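Local coordinates for protein endoglucanase EG-II (Hypocrea jecorina, PDB 3QR3) that probably hydrolyses internal beta-1,4-glucosidic bonds of cellulose, as a family 5 endoglucanase with a TIM-barrel catalytic domain, at residues D103-A108 with I146-H151; V218-D223 with T235-G240. All coordinates share one frame; numbering follows the deposited sequence.

Interaction 1: residues D103-A108 with I146-H151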
ATOM      1  N   ASP A 103       4.165   2.786  -3.085  1.00 19.40           N
ATOM      2  CA  ASP A 103       3.573   1.532  -3.564  1.00 18.81           C
ATOM      3  C   ASP A 103       3.618   1.461  -5.079  1.00 16.59           C
ATOM      4  O   ASP A 103       2.977   2.263  -5.762  1.00 18.97           O
ATOM      5  CB  ASP A 103       2.123   1.398  -3.074  1.00 20.31           C
ATOM      6  CG  ASP A 103       1.259   0.541  -3.996  1.00 26.95           C
ATOM      7  OD1 ASP A 103       1.688  -0.573  -4.361  1.00 23.80           O
ATOM      8  OD2 ASP A 103       0.134   0.976  -4.345  1.00 28.09           O
ATOM      9  N   ILE A 104       4.388   0.512  -5.604  1.00 17.93           N
ATOM     10  CA  ILE A 104       4.452   0.296  -7.048  1.00 15.45           C
ATOM     11  C   ILE A 104       3.252  -0.559  -7.448  1.00 16.13           C
ATOM     12  O   ILE A 104       3.185  -1.729  -7.108  1.00 17.03           O
ATOM     13  CB  ILE A 104       5.779  -0.376  -7.452  1.00 20.09           C
ATOM     14  CG1 ILE A 104       6.961   0.478  -6.986  1.00 19.59           C
ATOM     15  CG2 ILE A 104       5.861  -0.545  -8.965  1.00 18.02           C
ATOM     16  CD1 ILE A 104       6.992   1.870  -7.617  1.00 15.24           C
ATOM     17  N   HIS A 105       2.291   0.039  -8.147  1.00 14.54           N
ATOM     18  CA  HIS A 105       0.977  -0.580  -8.307  1.00 15.53           C
ATOM     19  C   HIS A 105       0.939  -1.447  -9.579  1.00 17.07           C
ATOM     20  O   HIS A 105       0.184  -1.162 -10.507  1.00 19.32           O
ATOM     21  CB  HIS A 105      -0.095   0.523  -8.358  1.00 21.86           C
ATOM     22  CG  HIS A 105      -1.384   0.154  -7.693  1.00 19.15           C
ATOM     23  ND1 HIS A 105      -1.508   0.025  -6.322  1.00 24.03           N
ATOM     24  CD2 HIS A 105      -2.607  -0.108  -8.210  1.00 14.27           C
ATOM     25  CE1 HIS A 105      -2.755  -0.303  -6.026  1.00 21.37           C
ATOM     26  NE2 HIS A 105      -3.443  -0.386  -7.154  1.00 23.27           N
ATOM     27  N   ASN A 106       1.747  -2.507  -9.625  1.00 18.70           N
ATOM     28  CA  ASN A 106       1.947  -3.219 -10.891  1.00 16.69           C
ATOM     29  C   ASN A 106       1.657  -4.720 -10.976  1.00 15.62           C
ATOM     30  O   ASN A 106       1.907  -5.333 -12.010  1.00 17.02           O
ATOM     31  CB  ASN A 106       3.339  -2.942 -11.440  1.00 14.83           C
ATOM     32  CG  ASN A 106       3.394  -1.683 -12.263  1.00 17.95           C
ATOM     33  OD1 ASN A 106       3.417  -1.736 -13.489  1.00 17.02           O
ATOM     34  ND2 ASN A 106       3.412  -0.536 -11.594  1.00 16.24           N
ATOM     35  N   TYR A 107       1.143  -5.307  -9.904  1.00 15.18           N
ATOM     36  CA  TYR A 107       0.710  -6.698  -9.921  1.00 18.49           C
ATOM     37  C   TYR A 107       1.828  -7.645 -10.370  1.00 19.66           C
ATOM     38  O   TYR A 107       1.565  -8.668 -11.002  1.00 14.01           O
ATOM     39  CB  TYR A 107      -0.526  -6.841 -10.815  1.00 17.16           C
ATOM     40  CG  TYR A 107      -1.628  -5.878 -10.431  1.00 20.22           C
ATOM     41  CD1 TYR A 107      -1.672  -4.599 -10.966  1.00 18.30           C
ATOM     42  CD2 TYR A 107      -2.607  -6.239  -9.516  1.00 18.43           C
ATOM     43  CE1 TYR A 107      -2.667  -3.707 -10.612  1.00 21.21           C
ATOM     44  CE2 TYR A 107      -3.619  -5.344  -9.152  1.00 21.97           C
ATOM     45  CZ  TYR A 107      -3.635  -4.084  -9.710  1.00 22.16           C
ATOM     46  OH  TYR A 107      -4.616  -3.187  -9.366  1.00 20.73           O
ATOM     47  N   ALA A 108       3.064  -7.280 -10.033  1.00 13.78           N
ATOM     48  CA  ALA A 108       4.260  -8.077 -10.333  1.00 14.98           C
ATOM     49  C   ALA A 108       4.513  -8.170 -11.830  1.00 18.22           C
ATOM     50  O   ALA A 108       5.186  -9.083 -12.301  1.00 19.40           O
ATOM     51  CB  ALA A 108       4.171  -9.480  -9.707  1.00 13.50           C
ATOM     52  N   ILE A 146       7.143  -2.810  -1.984  1.00 13.06           N
ATOM     53  CA  ILE A 146       7.787  -3.441  -3.139  1.00 15.38           C
ATOM     54  C   ILE A 146       6.887  -3.653  -4.354  1.00 15.42           C
ATOM     55  O   ILE A 146       7.278  -3.350  -5.488  1.00 17.63           O
ATOM     56  CB  ILE A 146       8.452  -4.772  -2.713  1.00 15.00           C
ATOM     57  CG1 ILE A 146       9.642  -4.475  -1.802  1.00 11.22           C
ATOM     58  CG2 ILE A 146       8.901  -5.579  -3.926  1.00 15.89           C
ATOM     59  CD1 ILE A 146      10.495  -5.726  -1.455  1.00 15.11           C
ATOM     60  N   MET A 147       5.683  -4.161  -4.126  1.00 17.60           N
ATOM     61  CA  MET A 147       4.793  -4.483  -5.230  1.00 18.71           C
ATOM     62  C   MET A 147       3.357  -4.679  -4.772  1.00 20.62           C
ATOM     63  O   MET A 147       3.094  -5.348  -3.785  1.00 18.33           O
ATOM     64  CB  MET A 147       5.277  -5.733  -5.976  1.00 19.97           C
ATOM     65  CG  MET A 147       4.414  -6.108  -7.184  1.00 12.79           C
ATOM     66  SD  MET A 147       4.287  -4.783  -8.404  1.00 16.40           S
ATOM     67  CE  MET A 147       6.020  -4.460  -8.693  1.00 19.59           C
ATOM     68  N   ASN A 148       2.431  -4.090  -5.518  1.00 16.31           N
ATOM     69  CA  ASN A 148       1.019  -4.252  -5.242  1.00 17.73           C
ATOM     70  C   ASN A 148       0.480  -5.536  -5.882  1.00 17.53           C
ATOM     71  O   ASN A 148       0.621  -5.748  -7.088  1.00 18.91           O
ATOM     72  CB  ASN A 148       0.248  -3.038  -5.776  1.00 17.46           C
ATOM     73  CG  ASN A 148      -1.234  -3.122  -5.489  1.00 20.35           C
ATOM     74  OD1 ASN A 148      -1.658  -2.949  -4.353  1.00 18.01           O
ATOM     75  ND2 ASN A 148      -2.030  -3.374  -6.523  1.00 21.39           N
ATOM     76  N   GLU A 149      -0.105  -6.396  -5.057  1.00 14.63           N
ATOM     77  CA  GLU A 149      -0.910  -7.537  -5.513  1.00 16.10           C
ATOM     78  C   GLU A 149      -0.325  -8.448  -6.600  1.00 19.22           C
ATOM     79  O   GLU A 149      -0.934  -8.621  -7.666  1.00 16.27           O
ATOM     80  CB  GLU A 149      -2.324  -7.070  -5.890  1.00 15.73           C
ATOM     81  CG  GLU A 149      -3.062  -6.533  -4.674  1.00 16.41           C
ATOM     82  CD  GLU A 149      -4.550  -6.371  -4.875  1.00 24.04           C
ATOM     83  OE1 GLU A 149      -5.020  -6.567  -6.009  1.00 24.04           O
ATOM     84  OE2 GLU A 149      -5.246  -6.056  -3.879  1.00 24.51           O
ATOM     85  N   PRO A 150       0.847  -9.058  -6.323  1.00 16.64           N
ATOM     86  CA  PRO A 150       1.267 -10.154  -7.193  1.00 15.87           C
ATOM     87  C   PRO A 150       0.160 -11.188  -7.245  1.00 19.09           C
ATOM     88  O   PRO A 150      -0.522 -11.406  -6.234  1.00 17.11           O
ATOM     89  CB  PRO A 150       2.483 -10.746  -6.457  1.00 15.16           C
ATOM     90  CG  PRO A 150       3.028  -9.594  -5.650  1.00 18.32           C
ATOM     91  CD  PRO A 150       1.774  -8.864  -5.193  1.00 17.78           C
ATOM     92  N   HIS A 151      -0.017 -11.809  -8.405  1.00 13.65           N
ATOM     93  CA  HIS A 151      -1.003 -12.867  -8.558  1.00 17.91           C
ATOM     94  C   HIS A 151      -0.600 -13.800  -9.691  1.00 15.93           C
ATOM     95  O   HIS A 151       0.010 -13.372 -10.670  1.00 17.85           O
ATOM     96  CB  HIS A 151      -2.390 -12.286  -8.832  1.00 18.68           C
ATOM     97  CG  HIS A 151      -2.485 -11.519 -10.119  1.00 18.34           C
ATOM     98  ND1 HIS A 151      -2.841 -12.109 -11.313  1.00 23.38           N
ATOM     99  CD2 HIS A 151      -2.269 -10.210 -10.396  1.00 16.84           C
ATOM    100  CE1 HIS A 151      -2.844 -11.196 -12.271  1.00 25.56           C
ATOM    101  NE2 HIS A 151      -2.510 -10.032 -11.741  1.00 22.42           N
TER
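The side-chain amide of N148 lies flat over one face of the H105 imidazole, the two planes only 17° apart, with N148 ND2 3.2 Å from H105 CE1. This is stacking and not a hydrogen bond, because the angles between ND2 and the ring nitrogens are poor. ND2 also sits above a face of the Y107 ring, near its rim and 3.6 Å from Y107 CZ; there the amide stands almost upright on the ring. With CG anti to its backbone N (chi1 -178°), N148 reaches both aromatic groups. Backbone bonds hold the two segments together: N148 N donates to I104 O at 2.9 Å, while Y107 N makes a weaker, bent bond to N148 O. M147, bent at chi2 and chi3, brings its sulfur to the backbone of A108, where A108 N donates weakly to M147 SD at 3.2 Å. Beyond it, A108 CB packs on P150 CB at 3.9 Å.

In the second shell, H105 ND1 donates to D103 OD2 at 2.7 Å, close to the ring plane and on the syn lone pair of the carboxylate, which fixes the rotation of the imidazole. An alanine in place of H105 would probably leave D103 OD2 without this donor and open a gap against the N148 amide. The other end of that amide is held by R61, which donates to N148 OD1, and E149 OE2 is hydrogen-bonded to H219 ND1. The N148-E149-P150 sequence after strand 142-145 matches the Asn-Glu-Pro signature of family 5 glycoside hydrolases, whose glutamate is the general acid/base; together with H105, after the neighbouring strand 99-104, it probably forms part of the active-site wall at the C-terminal end of the TIM barrel.

Interaction 2: residues V218-D223 with T235-G240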
ATOM      1  N   VAL A 218      -0.117  -7.571   3.611  1.00 16.91           N
ATOM      2  CA  VAL A 218      -1.319  -8.249   3.115  1.00 14.32           C
ATOM      3  C   VAL A 218      -2.458  -7.286   2.797  1.00 17.75           C
ATOM      4  O   VAL A 218      -2.464  -6.153   3.268  1.00 12.85           O
ATOM      5  CB  VAL A 218      -1.835  -9.321   4.097  1.00 14.63           C
ATOM      6  CG1 VAL A 218      -0.832 -10.480   4.208  1.00 14.13           C
ATOM      7  CG2 VAL A 218      -2.123  -8.712   5.457  1.00 17.80           C
ATOM      8  N   HIS A 219      -3.406  -7.762   1.984  1.00 14.25           N
ATOM      9  CA  HIS A 219      -4.628  -7.056   1.638  1.00 15.16           C
ATOM     10  C   HIS A 219      -5.816  -7.930   2.015  1.00 21.65           C
ATOM     11  O   HIS A 219      -5.713  -9.152   2.013  1.00 17.70           O
ATOM     12  CB  HIS A 219      -4.683  -6.816   0.127  1.00 15.37           C
ATOM     13  CG  HIS A 219      -3.714  -5.789  -0.360  1.00 16.78           C
ATOM     14  ND1 HIS A 219      -3.794  -5.233  -1.620  1.00 20.42           N
ATOM     15  CD2 HIS A 219      -2.662  -5.191   0.249  1.00 21.15           C
ATOM     16  CE1 HIS A 219      -2.824  -4.351  -1.771  1.00 24.99           C
ATOM     17  NE2 HIS A 219      -2.123  -4.304  -0.650  1.00 21.21           N
ATOM     18  N   LYS A 220      -6.956  -7.319   2.311  1.00 14.86           N
ATOM     19  CA  LYS A 220      -8.170  -8.103   2.515  1.00 16.54           C
ATOM     20  C   LYS A 220      -9.398  -7.222   2.412  1.00 20.08           C
ATOM     21  O   LYS A 220      -9.484  -6.184   3.073  1.00 21.32           O
ATOM     22  CB  LYS A 220      -8.156  -8.818   3.873  1.00 15.84           C
ATOM     23  CG  LYS A 220      -9.098 -10.025   3.950  1.00 17.01           C
ATOM     24  CD  LYS A 220      -8.733 -11.095   2.907  1.00 13.41           C
ATOM     25  CE  LYS A 220      -9.696 -12.277   2.944  1.00 20.22           C
ATOM     26  NZ  LYS A 220     -11.103 -11.899   2.570  1.00 21.73           N
ATOM     27  N   TYR A 221     -10.344  -7.639   1.578  1.00 16.61           N
ATOM     28  CA  TYR A 221     -11.613  -6.940   1.448  1.00 18.79           C
ATOM     29  C   TYR A 221     -12.731  -7.707   2.138  1.00 21.02           C
ATOM     30  O   TYR A 221     -12.531  -8.823   2.627  1.00 17.72           O
ATOM     31  CB  TYR A 221     -11.927  -6.627  -0.031  1.00 17.27           C
ATOM     32  CG  TYR A 221     -11.010  -5.543  -0.529  1.00 20.36           C
ATOM     33  CD1 TYR A 221     -11.249  -4.213  -0.210  1.00 20.38           C
ATOM     34  CD2 TYR A 221      -9.870  -5.848  -1.248  1.00 19.88           C
ATOM     35  CE1 TYR A 221     -10.398  -3.212  -0.629  1.00 21.93           C
ATOM     36  CE2 TYR A 221      -9.011  -4.855  -1.668  1.00 23.96           C
ATOM     37  CZ  TYR A 221      -9.278  -3.543  -1.354  1.00 24.52           C
ATOM     38  OH  TYR A 221      -8.430  -2.548  -1.765  1.00 25.65           O
ATOM     39  N   LEU A 222     -13.898  -7.087   2.217  1.00 16.65           N
ATOM     40  CA  LEU A 222     -14.943  -7.602   3.091  1.00 22.07           C
ATOM     41  C   LEU A 222     -16.195  -8.008   2.327  1.00 23.37           C
ATOM     42  O   LEU A 222     -17.171  -8.448   2.929  1.00 25.27           O
ATOM     43  CB  LEU A 222     -15.285  -6.586   4.188  1.00 20.30           C
ATOM     44  CG  LEU A 222     -14.262  -6.430   5.329  1.00 23.44           C
ATOM     45  CD1 LEU A 222     -12.946  -5.808   4.842  1.00 17.61           C
ATOM     46  CD2 LEU A 222     -14.851  -5.600   6.465  1.00 23.96           C
ATOM     47  N   ASP A 223     -16.163  -7.873   1.007  1.00 21.22           N
ATOM     48  CA  ASP A 223     -17.300  -8.291   0.200  1.00 24.86           C
ATOM     49  C   ASP A 223     -17.230  -9.780  -0.139  1.00 23.39           C
ATOM     50  O   ASP A 223     -16.235 -10.448   0.150  1.00 26.43           O
ATOM     51  CB  ASP A 223     -17.483  -7.410  -1.046  1.00 23.57           C
ATOM     52  CG  ASP A 223     -16.251  -7.357  -1.932  1.00 28.76           C
ATOM     53  OD1 ASP A 223     -15.172  -7.824  -1.504  1.00 27.48           O
ATOM     54  OD2 ASP A 223     -16.367  -6.838  -3.071  1.00 27.89           O
ATOM     55  N   THR A 235     -18.329 -10.176   5.655  1.00 19.60           N
ATOM     56  CA  THR A 235     -17.416 -10.841   6.587  1.00 24.63           C
ATOM     57  C   THR A 235     -16.553  -9.817   7.314  1.00 25.23           C
ATOM     58  O   THR A 235     -16.317  -8.715   6.803  1.00 21.92           O
ATOM     59  CB  THR A 235     -16.499 -11.863   5.855  1.00 22.42           C
ATOM     60  OG1 THR A 235     -15.657 -12.545   6.798  1.00 22.90           O
ATOM     61  CG2 THR A 235     -15.624 -11.159   4.811  1.00 21.25           C
ATOM     62  N   ASN A 236     -16.098 -10.176   8.512  1.00 19.43           N
ATOM     63  CA  ASN A 236     -15.110  -9.372   9.225  1.00 19.61           C
ATOM     64  C   ASN A 236     -13.699  -9.966   9.121  1.00 17.58           C
ATOM     65  O   ASN A 236     -12.747  -9.431   9.692  1.00 15.97           O
ATOM     66  CB  ASN A 236     -15.515  -9.184  10.692  1.00 21.45           C
ATOM     67  CG  ASN A 236     -15.602 -10.493  11.439  1.00 24.83           C
ATOM     68  OD1 ASN A 236     -14.950 -11.469  11.077  1.00 18.13           O
ATOM     69  ND2 ASN A 236     -16.411 -10.522  12.489  1.00 26.83           N
ATOM     70  N   ASN A 237     -13.580 -11.073   8.385  1.00 18.28           N
ATOM     71  CA  ASN A 237     -12.287 -11.690   8.063  1.00 18.52           C
ATOM     72  C   ASN A 237     -11.499 -12.281   9.228  1.00 22.59           C
ATOM     73  O   ASN A 237     -10.347 -12.671   9.059  1.00 20.23           O
ATOM     74  CB  ASN A 237     -11.385 -10.690   7.348  1.00 15.49           C
ATOM     75  CG  ASN A 237     -11.847 -10.400   5.951  1.00 20.92           C
ATOM     76  OD1 ASN A 237     -12.112 -11.320   5.170  1.00 19.51           O
ATOM     77  ND2 ASN A 237     -11.958  -9.118   5.623  1.00 14.60           N
ATOM     78  N   ILE A 238     -12.096 -12.336  10.409  1.00 21.21           N
ATOM     79  CA  ILE A 238     -11.357 -12.815  11.572  1.00 18.69           C
ATOM     80  C   ILE A 238     -11.081 -14.325  11.548  1.00 22.37           C
ATOM     81  O   ILE A 238      -9.927 -14.755  11.655  1.00 21.17           O
ATOM     82  CB  ILE A 238     -12.065 -12.446  12.883  1.00 18.32           C
ATOM     83  CG1 ILE A 238     -12.125 -10.920  13.035  1.00 19.87           C
ATOM     84  CG2 ILE A 238     -11.353 -13.116  14.069  1.00 20.71           C
ATOM     85  CD1 ILE A 238     -13.056 -10.430  14.178  1.00 19.27           C
ATOM     86  N   ASP A 239     -12.133 -15.125  11.416  1.00 23.25           N
ATOM     87  CA  ASP A 239     -11.974 -16.577  11.402  1.00 26.12           C
ATOM     88  C   ASP A 239     -11.198 -17.041  10.178  1.00 23.17           C
ATOM     89  O   ASP A 239     -10.335 -17.905  10.272  1.00 28.03           O
ATOM     90  CB  ASP A 239     -13.338 -17.268  11.439  1.00 30.38           C
ATOM     91  CG  ASP A 239     -14.061 -17.062  12.762  1.00 46.37           C
ATOM     92  OD1 ASP A 239     -13.429 -16.538  13.707  1.00 37.22           O
ATOM     93  OD2 ASP A 239     -15.259 -17.419  12.859  1.00 47.35           O
ATOM     94  N   GLY A 240     -11.509 -16.453   9.028  1.00 25.02           N
ATOM     95  CA  GLY A 240     -10.950 -16.900   7.767  1.00 27.98           C
ATOM     96  C   GLY A 240      -9.552 -16.401   7.456  1.00 35.00           C
ATOM     97  O   GLY A 240      -8.836 -17.024   6.677  1.00 39.79           O
TER
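K220 folds over N237: its chain, bent at chi2 and chi4, lays CG against the face of the N237 amide, 3.4 Å from N237 CG, and returns its ammonium to N237 OD1, with NZ 2.8 Å from that oxygen. NZ reaches the oxygen from above the carbonyl plane, and it also has weak bonds to Y221 O and to N226. The amino half of the same amide turns to the backbone of 218-223, where N237 ND2 donates to Y221 O at 3.1 Å along a fairly straight N-H (162°); Y221 O lies close to the plane of the N237 amide, while ND2 stands above the carbonyl plane of Y221. L222 closes this tight part, its CG 3.4 Å from T235 O and its CD1 against N237 ND2.

N237, Y221 and L222 are buried, but at the backbone N and CG2 of the partly exposed T235 the grip slackens. The backbone bond from T235 N to L222 O is weak, at 3.4 Å, and T235 CG2 merely rests near that carbonyl. Here the 235-240 segment is shaped largely from within: T235 OG1 accepts from N237 N in an ST turn, and N236 OD1 from I238 N in an Asx turn leading into helix 238-251. N237, at the N-cap position, thus spends its amide on the 218-223 segment, joining the two ends of a beta-alpha loop of the TIM barrel.

How the interactions relate
Along the chain the two contacts come in series, neither enclosing nor crossing the other. From the N terminus, interaction 1 closes first: it joins the end of strand 99-104 to the loop after strand 142-145, with helix 122-136 in the 37 residues between. Interaction 2 follows, closing the loop from strand 214-219 to helix 238-251, with 11 residues without helix or strand between its segments. Their centres lie about 19 Å apart, yet the E149-H219 bond joins them at the C-terminal end of the barrel strands. Through it the loop after strand 142-145 meets the end of strand 214-219, both strands belonging to the one parallel sheet.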